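Local coordinates for protein methyl-coenzyme M reductase gamma subunit (Methermicoccus shengliensis DSM 18856, PDB 7NKG) that probably serves, as the gamma subunit of methyl-coenzyme M reductase, to complete the factor 430 site where methane is formed from methyl-coenzyme M and coenzyme B, at residues Ser103-Ala107 with Ile108-Gly112; Asp186-Gln189 with Val190-Leu194; Ser205-Glu208 with Ala209-Thr213; Ile236-Leu239 with Arg240-Gly244. All coordinates share one frame; numbering follows the deposited sequence.

Contact 1. Residues Ser103-Ala107 with Ile108-Gly112; sequences SYYAA and INHRG
Tyr105 and His110 meet through their polar ends, with Tyr105 OH 2.8 Å from His110 NE2 in a fairly straight hydrogen bond for which either group could supply the proton. The hydroxyl comes to the edge of the imidazole, close to its plane, while the two ring planes are inclined at 66°. What carries the phenol so far along the chain is the first torsion of Tyr105, which sets CG anti to the backbone N (chi1 165°). Asn109 crosses the Tyr105 side chain at about a right angle, with the amide plane 25° from the ring plane: its amide nitrogen ND2 lies 3.4 Å from Tyr105 CD1 and gives a hydrogen to Tyr105 O at 2.9 Å, in the carbonyl plane on a lone pair. Tyr105 O also accepts from Asn109 N at 3.0 Å, so two donors of one residue grip it. This is the C-terminal end of helix 99-109, whose last turns are closed by Ile108 N on Tyr104 O and His110 N on Ala106 O before His110 leaves helical geometry. A leucine in place of Tyr105 would probably deprive His110 NE2 of this partner and let the imidazole turn more readily. Further out, Tyr134 of helix 128-140 meets the His110 ring edge-to-face, Met22 O accepts a second bond from Asn109 ND2, and an acidic side chain of a neighbouring subunit holds Tyr104 OH.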
# COMPACT_ATOMS: atom_id res chain seq x y z
N SER C 103 -11.32 -34.46 -18.08
CA SER C 103 -11.44 -34.22 -16.65
C SER C 103 -12.72 -34.85 -16.08
O SER C 103 -12.66 -35.43 -15.00
CB SER C 103 -11.40 -32.72 -16.34
OG SER C 103 -10.11 -32.20 -16.62
N TYR C 104 -13.86 -34.79 -16.81
CA TYR C 104 -15.10 -35.42 -16.31
C TYR C 104 -14.94 -36.93 -16.28
O TYR C 104 -15.36 -37.58 -15.32
CB TYR C 104 -16.32 -35.07 -17.19
CG TYR C 104 -16.62 -33.59 -17.32
CD1 TYR C 104 -16.36 -32.71 -16.28
CD2 TYR C 104 -17.10 -33.06 -18.51
CE1 TYR C 104 -16.62 -31.35 -16.40
CE2 TYR C 104 -17.32 -31.69 -18.66
CZ TYR C 104 -17.08 -30.84 -17.60
OH TYR C 104 -17.30 -29.48 -17.76
N TYR C 105 -14.27 -37.51 -17.31
CA TYR C 105 -13.99 -38.95 -17.31
C TYR C 105 -13.21 -39.35 -16.04
O TYR C 105 -13.56 -40.32 -15.38
CB TYR C 105 -13.19 -39.36 -18.57
CG TYR C 105 -12.59 -40.74 -18.43
CD1 TYR C 105 -13.39 -41.87 -18.50
CD2 TYR C 105 -11.27 -40.91 -18.04
CE1 TYR C 105 -12.87 -43.14 -18.26
CE2 TYR C 105 -10.74 -42.16 -17.77
CZ TYR C 105 -11.55 -43.28 -17.86
OH TYR C 105 -11.04 -44.52 -17.59
N ALA C 106 -12.16 -38.58 -15.71
CA ALA C 106 -11.33 -38.88 -14.55
C ALA C 106 -12.11 -38.70 -13.25
O ALA C 106 -12.08 -39.58 -12.39
CB ALA C 106 -10.09 -38.00 -14.56
N ALA C 107 -12.86 -37.59 -13.12
CA ALA C 107 -13.63 -37.29 -11.91
C ALA C 107 -14.72 -38.32 -11.63
O ALA C 107 -15.03 -38.58 -10.47
CB ALA C 107 -14.23 -35.90 -12.01
N ILE C 108 -15.31 -38.89 -12.68
CA ILE C 108 -16.39 -39.86 -12.51
C ILE C 108 -15.90 -41.29 -12.32
O ILE C 108 -16.50 -42.06 -11.55
CB ILE C 108 -17.41 -39.77 -13.69
CG1 ILE C 108 -18.11 -38.39 -13.71
CG2 ILE C 108 -18.45 -40.90 -13.62
CD1 ILE C 108 -18.75 -38.03 -15.04
N ASN C 109 -14.87 -41.69 -13.08
CA ASN C 109 -14.44 -43.08 -13.14
C ASN C 109 -13.18 -43.45 -12.36
O ASN C 109 -12.90 -44.65 -12.26
CB ASN C 109 -14.27 -43.45 -14.59
CG ASN C 109 -15.58 -43.27 -15.33
OD1 ASN C 109 -16.50 -44.09 -15.19
ND2 ASN C 109 -15.73 -42.16 -16.04
N HIS C 110 -12.43 -42.48 -11.83
CA HIS C 110 -11.21 -42.80 -11.08
C HIS C 110 -11.24 -42.19 -9.69
O HIS C 110 -11.70 -41.06 -9.53
CB HIS C 110 -9.98 -42.32 -11.87
CG HIS C 110 -9.75 -43.12 -13.11
ND1 HIS C 110 -8.89 -44.20 -13.12
CD2 HIS C 110 -10.32 -43.02 -14.34
CE1 HIS C 110 -8.94 -44.71 -14.34
NE2 HIS C 110 -9.80 -44.04 -15.11
N ARG C 111 -10.77 -42.93 -8.69
CA ARG C 111 -10.75 -42.44 -7.32
C ARG C 111 -9.46 -41.68 -7.03
O ARG C 111 -8.43 -42.01 -7.61
CB ARG C 111 -10.83 -43.59 -6.32
CG ARG C 111 -11.99 -44.55 -6.58
CD ARG C 111 -12.08 -45.64 -5.56
NE ARG C 111 -12.38 -45.07 -4.24
CZ ARG C 111 -11.68 -45.23 -3.11
NH1 ARG C 111 -10.58 -45.99 -3.09
NH2 ARG C 111 -12.07 -44.64 -2.00
N GLY C 112 -9.52 -40.72 -6.11
CA GLY C 112 -8.34 -39.99 -5.66
C GLY C 112 -7.54 -39.35 -6.78
O GLY C 112 -6.32 -39.55 -6.87

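Contact 2. Residues Asp186-Gln189 with Val190-Leu194; sequences DKDQ and VGVPL
Asp188 turns its carboxylate back over the chain that follows, and OD1 takes two backbone hydrogens, from Val190 N at 2.9 Å and from Val192 N at 3.0 Å. The two donors approach from opposite faces of the carboxylate plane, which fixes its rotation by a grip from both sides. This depends on the first torsion: CG sits between the backbone N and the carbonyl carbon (chi1 70°), which brings OD1 round to the amides that follow. Asp188 and Val192 cross at a slant, with Asp188 OD2 3.5 Å from Val192 CB. The bond to Val190 N makes an Asx turn, laid over a type I turn from Asp188 to Gly191 that is closed by Gly191 N on Asp188 O. With Gly191 at positive phi and Asp188 N returning to Val192 O, the whole is a beta hairpin of the type I turn plus G1 bulge class, joining strands 182-187 and 193-201. Beyond the turn, Lys187 and Pro193 form a non-hydrogen-bonded antiparallel pair with side chains on one face; Lys187 CD reaches to 3.7 Å from Gly191 O, and the amine goes on to Leu173 O. Leu194 instead leans its branch point over the opposing backbone, CG lying 3.7 Å from Lys187 C and CD2 4.0 Å from Asp188 CB. Its N-H bonds almost straight (172°) to Asp186 O, and a water donates to both Asp186 O and Leu194 O. Gln189 faces elsewhere, its amide bonded to Leu41 O, Tyr85 O and Gln87 N.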
# COMPACT_ATOMS: atom_id res chain seq x y z
N ASP C 186 8.93 -41.65 -29.31
CA ASP C 186 10.29 -42.04 -28.90
C ASP C 186 10.95 -41.03 -27.93
O ASP C 186 12.17 -41.00 -27.80
CB ASP C 186 11.16 -42.30 -30.14
CG ASP C 186 11.30 -41.13 -31.09
OD1 ASP C 186 10.87 -40.01 -30.72
OD2 ASP C 186 11.84 -41.33 -32.20
N LYS C 187 10.12 -40.21 -27.26
CA LYS C 187 10.53 -39.29 -26.21
C LYS C 187 9.44 -39.37 -25.14
O LYS C 187 8.29 -39.71 -25.46
CB LYS C 187 10.62 -37.86 -26.73
CG LYS C 187 11.42 -37.70 -28.02
CD LYS C 187 11.73 -36.25 -28.28
CE LYS C 187 12.39 -36.11 -29.63
NZ LYS C 187 12.64 -34.70 -29.98
N ASP C 188 9.78 -39.10 -23.88
CA ASP C 188 8.76 -39.10 -22.83
C ASP C 188 7.87 -37.84 -22.95
O ASP C 188 8.12 -36.97 -23.80
CB ASP C 188 9.36 -39.28 -21.42
CG ASP C 188 10.16 -38.12 -20.88
OD1 ASP C 188 10.02 -37.01 -21.41
OD2 ASP C 188 10.94 -38.34 -19.93
N GLN C 189 6.86 -37.70 -22.09
CA GLN C 189 5.91 -36.60 -22.19
C GLN C 189 6.56 -35.23 -21.97
O GLN C 189 5.98 -34.25 -22.41
CB GLN C 189 4.68 -36.82 -21.31
CG GLN C 189 4.93 -36.80 -19.81
CD GLN C 189 3.64 -37.04 -19.06
OE1 GLN C 189 2.56 -36.51 -19.41
NE2 GLN C 189 3.72 -37.80 -17.96
N VAL C 190 7.79 -35.14 -21.40
CA VAL C 190 8.48 -33.84 -21.29
C VAL C 190 9.64 -33.70 -22.30
O VAL C 190 10.46 -32.78 -22.16
CB VAL C 190 8.91 -33.47 -19.83
CG1 VAL C 190 7.70 -33.15 -18.97
CG2 VAL C 190 9.76 -34.55 -19.19
N GLY C 191 9.66 -34.52 -23.36
CA GLY C 191 10.63 -34.38 -24.43
C GLY C 191 11.98 -35.04 -24.25
O GLY C 191 12.86 -34.79 -25.07
N VAL C 192 12.17 -35.87 -23.20
CA VAL C 192 13.46 -36.54 -23.01
C VAL C 192 13.51 -37.74 -23.95
O VAL C 192 12.66 -38.62 -23.82
CB VAL C 192 13.68 -36.99 -21.55
CG1 VAL C 192 15.02 -37.71 -21.39
CG2 VAL C 192 13.62 -35.80 -20.61
N PRO C 193 14.51 -37.85 -24.85
CA PRO C 193 14.58 -39.04 -25.71
C PRO C 193 14.58 -40.35 -24.94
O PRO C 193 15.24 -40.45 -23.90
CB PRO C 193 15.89 -38.86 -26.48
CG PRO C 193 16.14 -37.40 -26.45
CD PRO C 193 15.61 -36.90 -25.15
N LEU C 194 13.79 -41.32 -25.41
CA LEU C 194 13.74 -42.65 -24.81
C LEU C 194 14.75 -43.55 -25.49
O LEU C 194 15.13 -43.31 -26.65
CB LEU C 194 12.36 -43.27 -25.01
CG LEU C 194 11.16 -42.56 -24.39
CD1 LEU C 194 9.90 -43.27 -24.77
CD2 LEU C 194 11.28 -42.52 -22.90
O HOH W 1 14.84 -41.42 -28.91

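Contact 3. Residues Ser205-Glu208 with Ala209-Thr213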
# COMPACT_ATOMS: atom_id res chain seq x y z
N SER C 205 -9.24 -42.34 -38.94
CA SER C 205 -9.54 -41.66 -40.20
C SER C 205 -10.27 -40.34 -39.87
O SER C 205 -10.78 -40.19 -38.75
CB SER C 205 -10.44 -42.53 -41.07
OG SER C 205 -11.72 -42.69 -40.47
N GLU C 206 -10.36 -39.40 -40.82
CA GLU C 206 -11.08 -38.15 -40.59
C GLU C 206 -12.56 -38.43 -40.26
O GLU C 206 -13.11 -37.79 -39.35
CB GLU C 206 -11.00 -37.24 -41.83
CG GLU C 206 -9.63 -36.65 -42.06
CD GLU C 206 -9.53 -35.73 -43.27
OE1 GLU C 206 -10.48 -35.70 -44.08
OE2 GLU C 206 -8.51 -35.03 -43.38
N GLU C 207 -13.18 -39.39 -40.96
CA GLU C 207 -14.58 -39.76 -40.71
C GLU C 207 -14.76 -40.35 -39.31
O GLU C 207 -15.71 -39.98 -38.62
CB GLU C 207 -15.04 -40.77 -41.78
CG GLU C 207 -16.51 -41.13 -41.71
CD GLU C 207 -16.98 -42.14 -42.75
OE1 GLU C 207 -16.18 -42.49 -43.65
OE2 GLU C 207 -18.15 -42.59 -42.65
N GLU C 208 -13.85 -41.26 -38.87
CA GLU C 208 -13.95 -41.86 -37.54
C GLU C 208 -13.81 -40.78 -36.46
O GLU C 208 -14.61 -40.75 -35.53
CB GLU C 208 -12.85 -42.93 -37.33
CG GLU C 208 -12.89 -43.57 -35.95
CD GLU C 208 -11.86 -44.67 -35.73
OE1 GLU C 208 -10.98 -44.85 -36.59
OE2 GLU C 208 -11.93 -45.33 -34.66
N ALA C 209 -12.82 -39.87 -36.60
CA ALA C 209 -12.63 -38.79 -35.63
C ALA C 209 -13.88 -37.91 -35.54
O ALA C 209 -14.32 -37.59 -34.44
CB ALA C 209 -11.42 -37.96 -36.02
N ALA C 210 -14.49 -37.57 -36.69
CA ALA C 210 -15.71 -36.76 -36.72
C ALA C 210 -16.89 -37.45 -36.01
O ALA C 210 -17.68 -36.77 -35.34
CB ALA C 210 -16.09 -36.44 -38.16
N LYS C 211 -16.99 -38.77 -36.13
CA LYS C 211 -18.06 -39.55 -35.50
C LYS C 211 -17.83 -39.77 -34.01
O LYS C 211 -18.80 -39.96 -33.27
CB LYS C 211 -18.19 -40.93 -36.15
CG LYS C 211 -18.94 -40.94 -37.46
CD LYS C 211 -18.82 -42.25 -38.18
CE LYS C 211 -19.54 -42.15 -39.53
NZ LYS C 211 -19.69 -43.46 -40.18
N ARG C 212 -16.56 -39.84 -33.58
CA ARG C 212 -16.22 -40.12 -32.18
C ARG C 212 -15.94 -38.87 -31.34
O ARG C 212 -15.81 -39.00 -30.11
CB ARG C 212 -14.98 -41.02 -32.13
CG ARG C 212 -15.20 -42.41 -32.71
CD ARG C 212 -13.98 -43.25 -32.43
NE ARG C 212 -14.04 -44.62 -32.97
CZ ARG C 212 -14.66 -45.65 -32.39
NH1 ARG C 212 -15.33 -45.49 -31.26
NH2 ARG C 212 -14.63 -46.85 -32.97
N THR C 213 -15.82 -37.68 -31.95
CA THR C 213 -15.43 -36.50 -31.21
C THR C 213 -16.48 -35.92 -30.26
O THR C 213 -17.68 -35.93 -30.54
CB THR C 213 -14.91 -35.39 -32.14
OG1 THR C 213 -14.31 -34.36 -31.33
CG2 THR C 213 -16.01 -34.80 -33.04
O HOH W 2 -12.28 -48.09 -34.97
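Ala209 N bonds to Ser205 O at 3.0 Å in a nearly straight line (171°), the opening rung of helix 206-212, a short surface helix that begins with Ser205 as its N-cap. Ala210 N on Glu206 O, Lys211 N on Glu207 O and Arg212 N on Glu208 O continue the series. The cap itself is made by Ser205 OG, which accepts from Glu208 N at 3.0 Å and thereby satisfies an amide of the first turn. Two acid-base pairs spaced four residues apart follow. The solvent-exposed Glu207 and Lys211 lie side by side and point the same way, their salt bridge closing at 3.0 Å between OE2 and NZ. Glu208, extended with CG anti to its N (chi1 180°), slants across Arg212, and the carboxylate and guanidinium planes stand 54° apart. Arg212 serves three acids: besides Glu208, its NH1 and NH2 form salt bridges with Glu142 and Glu27, tying the helix to earlier parts of the chain. Glu208 OE2 receives Arg212 NE at 2.8 Å on its anti lone pair, at the edge of the guanidinium, and is met by a water that donates to it, also at 2.8 Å.

Contact 4. Residues Ile236-Leu239 with Arg240-Gly244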
# COMPACT_ATOMS: atom_id res chain seq x y z
N ILE C 236 -28.76 -22.43 -16.96
CA ILE C 236 -27.79 -22.28 -15.86
C ILE C 236 -27.44 -20.81 -15.69
O ILE C 236 -27.41 -20.32 -14.57
CB ILE C 236 -26.51 -23.13 -16.15
CG1 ILE C 236 -26.84 -24.65 -16.09
CG2 ILE C 236 -25.35 -22.76 -15.20
CD1 ILE C 236 -27.23 -25.23 -14.71
N TRP C 237 -27.21 -20.10 -16.80
CA TRP C 237 -26.90 -18.67 -16.74
C TRP C 237 -28.07 -17.90 -16.08
O TRP C 237 -27.83 -17.12 -15.15
CB TRP C 237 -26.63 -18.14 -18.16
CG TRP C 237 -26.67 -16.64 -18.27
CD1 TRP C 237 -25.68 -15.77 -17.95
CD2 TRP C 237 -27.76 -15.86 -18.77
NE1 TRP C 237 -26.09 -14.48 -18.18
CE2 TRP C 237 -27.35 -14.51 -18.73
CE3 TRP C 237 -29.02 -16.17 -19.30
CZ2 TRP C 237 -28.19 -13.47 -19.16
CZ3 TRP C 237 -29.85 -15.14 -19.70
CH2 TRP C 237 -29.43 -13.81 -19.63
N GLU C 238 -29.31 -18.14 -16.52
CA GLU C 238 -30.45 -17.41 -15.98
C GLU C 238 -30.66 -17.71 -14.50
O GLU C 238 -30.83 -16.77 -13.72
CB GLU C 238 -31.73 -17.68 -16.77
CG GLU C 238 -32.91 -16.89 -16.25
CD GLU C 238 -34.07 -16.73 -17.21
OE1 GLU C 238 -34.08 -17.41 -18.27
OE2 GLU C 238 -34.98 -15.92 -16.91
N LEU C 239 -30.65 -18.99 -14.10
CA LEU C 239 -30.87 -19.34 -12.70
C LEU C 239 -29.74 -18.84 -11.80
O LEU C 239 -30.00 -18.33 -10.72
CB LEU C 239 -31.11 -20.84 -12.52
CG LEU C 239 -32.37 -21.37 -13.19
CD1 LEU C 239 -32.40 -22.88 -13.16
CD2 LEU C 239 -33.65 -20.83 -12.52
N ARG C 240 -28.47 -18.93 -12.26
CA ARG C 240 -27.35 -18.39 -11.47
C ARG C 240 -27.52 -16.88 -11.30
O ARG C 240 -27.36 -16.38 -10.19
CB ARG C 240 -26.00 -18.65 -12.15
CG ARG C 240 -25.49 -20.05 -12.05
CD ARG C 240 -24.22 -20.09 -12.86
NE ARG C 240 -23.44 -21.32 -12.78
CZ ARG C 240 -22.20 -21.43 -13.27
NH1 ARG C 240 -21.59 -20.38 -13.82
NH2 ARG C 240 -21.55 -22.58 -13.20
N THR C 241 -27.94 -16.19 -12.38
CA THR C 241 -28.16 -14.74 -12.36
C THR C 241 -29.25 -14.38 -11.35
O THR C 241 -29.03 -13.50 -10.51
CB THR C 241 -28.53 -14.24 -13.78
OG1 THR C 241 -27.45 -14.53 -14.67
CG2 THR C 241 -28.83 -12.75 -13.81
N ARG C 242 -30.40 -15.06 -11.41
CA ARG C 242 -31.53 -14.76 -10.54
C ARG C 242 -31.22 -15.07 -9.08
O ARG C 242 -31.50 -14.25 -8.21
CB ARG C 242 -32.76 -15.53 -11.01
CG ARG C 242 -33.27 -15.04 -12.36
CD ARG C 242 -34.77 -15.13 -12.46
NE ARG C 242 -35.24 -14.73 -13.80
CZ ARG C 242 -35.55 -13.49 -14.18
NH1 ARG C 242 -35.48 -12.48 -13.32
NH2 ARG C 242 -35.96 -13.25 -15.42
N TYR C 243 -30.62 -16.25 -8.80
CA TYR C 243 -30.31 -16.62 -7.42
C TYR C 243 -29.19 -15.78 -6.80
O TYR C 243 -29.19 -15.60 -5.58
CB TYR C 243 -30.02 -18.10 -7.28
CG TYR C 243 -31.13 -19.04 -7.73
CD1 TYR C 243 -32.45 -18.61 -7.80
CD2 TYR C 243 -30.86 -20.35 -8.10
CE1 TYR C 243 -33.47 -19.46 -8.21
CE2 TYR C 243 -31.87 -21.22 -8.49
CZ TYR C 243 -33.18 -20.76 -8.57
OH TYR C 243 -34.19 -21.63 -8.95
N GLY C 244 -28.29 -15.25 -7.62
CA GLY C 244 -27.25 -14.34 -7.14
C GLY C 244 -27.83 -13.04 -6.62
O GLY C 244 -27.25 -12.41 -5.73
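Trp237 O is gripped twice by Thr241, through OG1 at 2.7 Å and through the backbone N at 2.9 Å, the two donors reaching it from opposite faces of the carbonyl plane. With OG1 anti to the carbonyl carbon (chi1 -61°), the hydroxyl folds back along helix 227-245 and comes to lie 3.8 Å above the Trp237 ring plane, near the rim of one face. A quarter turn away, Glu238 and Arg242 run side by side in an i to i+4 salt bridge: Glu238 OE2 takes Arg242 NH2 at 3.2 Å, nearly along its C-O axis, and NE weakly at 3.3 Å. Leu239 and Tyr243 also point the same way. The face of the Tyr243 ring covers Leu239 O, 3.3 Å from Tyr243 CG, while Leu239 CD2 sits 4.0 Å from Tyr243 CZ. An alanine at Tyr243 is likely to uncover both this carbonyl and the Leu239 methyl, and to open a gap against the apolar side chain of another subunit that the ring now touches. Ile236 CG2 lies over one face of the Arg240 guanidinium, 3.4 Å from Arg240 NE, and Arg240 NH2 forms a salt bridge with an acidic side chain of a neighbouring subunit. This mix of apolar and charged side chains is consistent with a helix packed among other subunits, with Arg240 paired to an acid of one of them and Arg242 exposed.

In the fold
Contact 2 lies close to the cofactor: the side chain of Val190 is about 8 Å from factor 430 and about 13 Å from 1-thioethanesulfonic acid. Contact 1, whose centre is about 26 Å from that of contact 2, is related to the pocket through Ser103, which bonds to Thr117 and Gln122, the residues flanking the pocket-lining segment Leu118-Arg121. Contacts 3 and 4 lie on successive helices, 206-212 and 227-245, yet their centres are about 36 Å apart; the first faces solvent without touching another subunit, whereas the second is enclosed by several. Contact 4 approaches contact 1 to about 9 Å between nearest atoms but is about 46 Å, centre to centre, from contact 2, across the chain's centre.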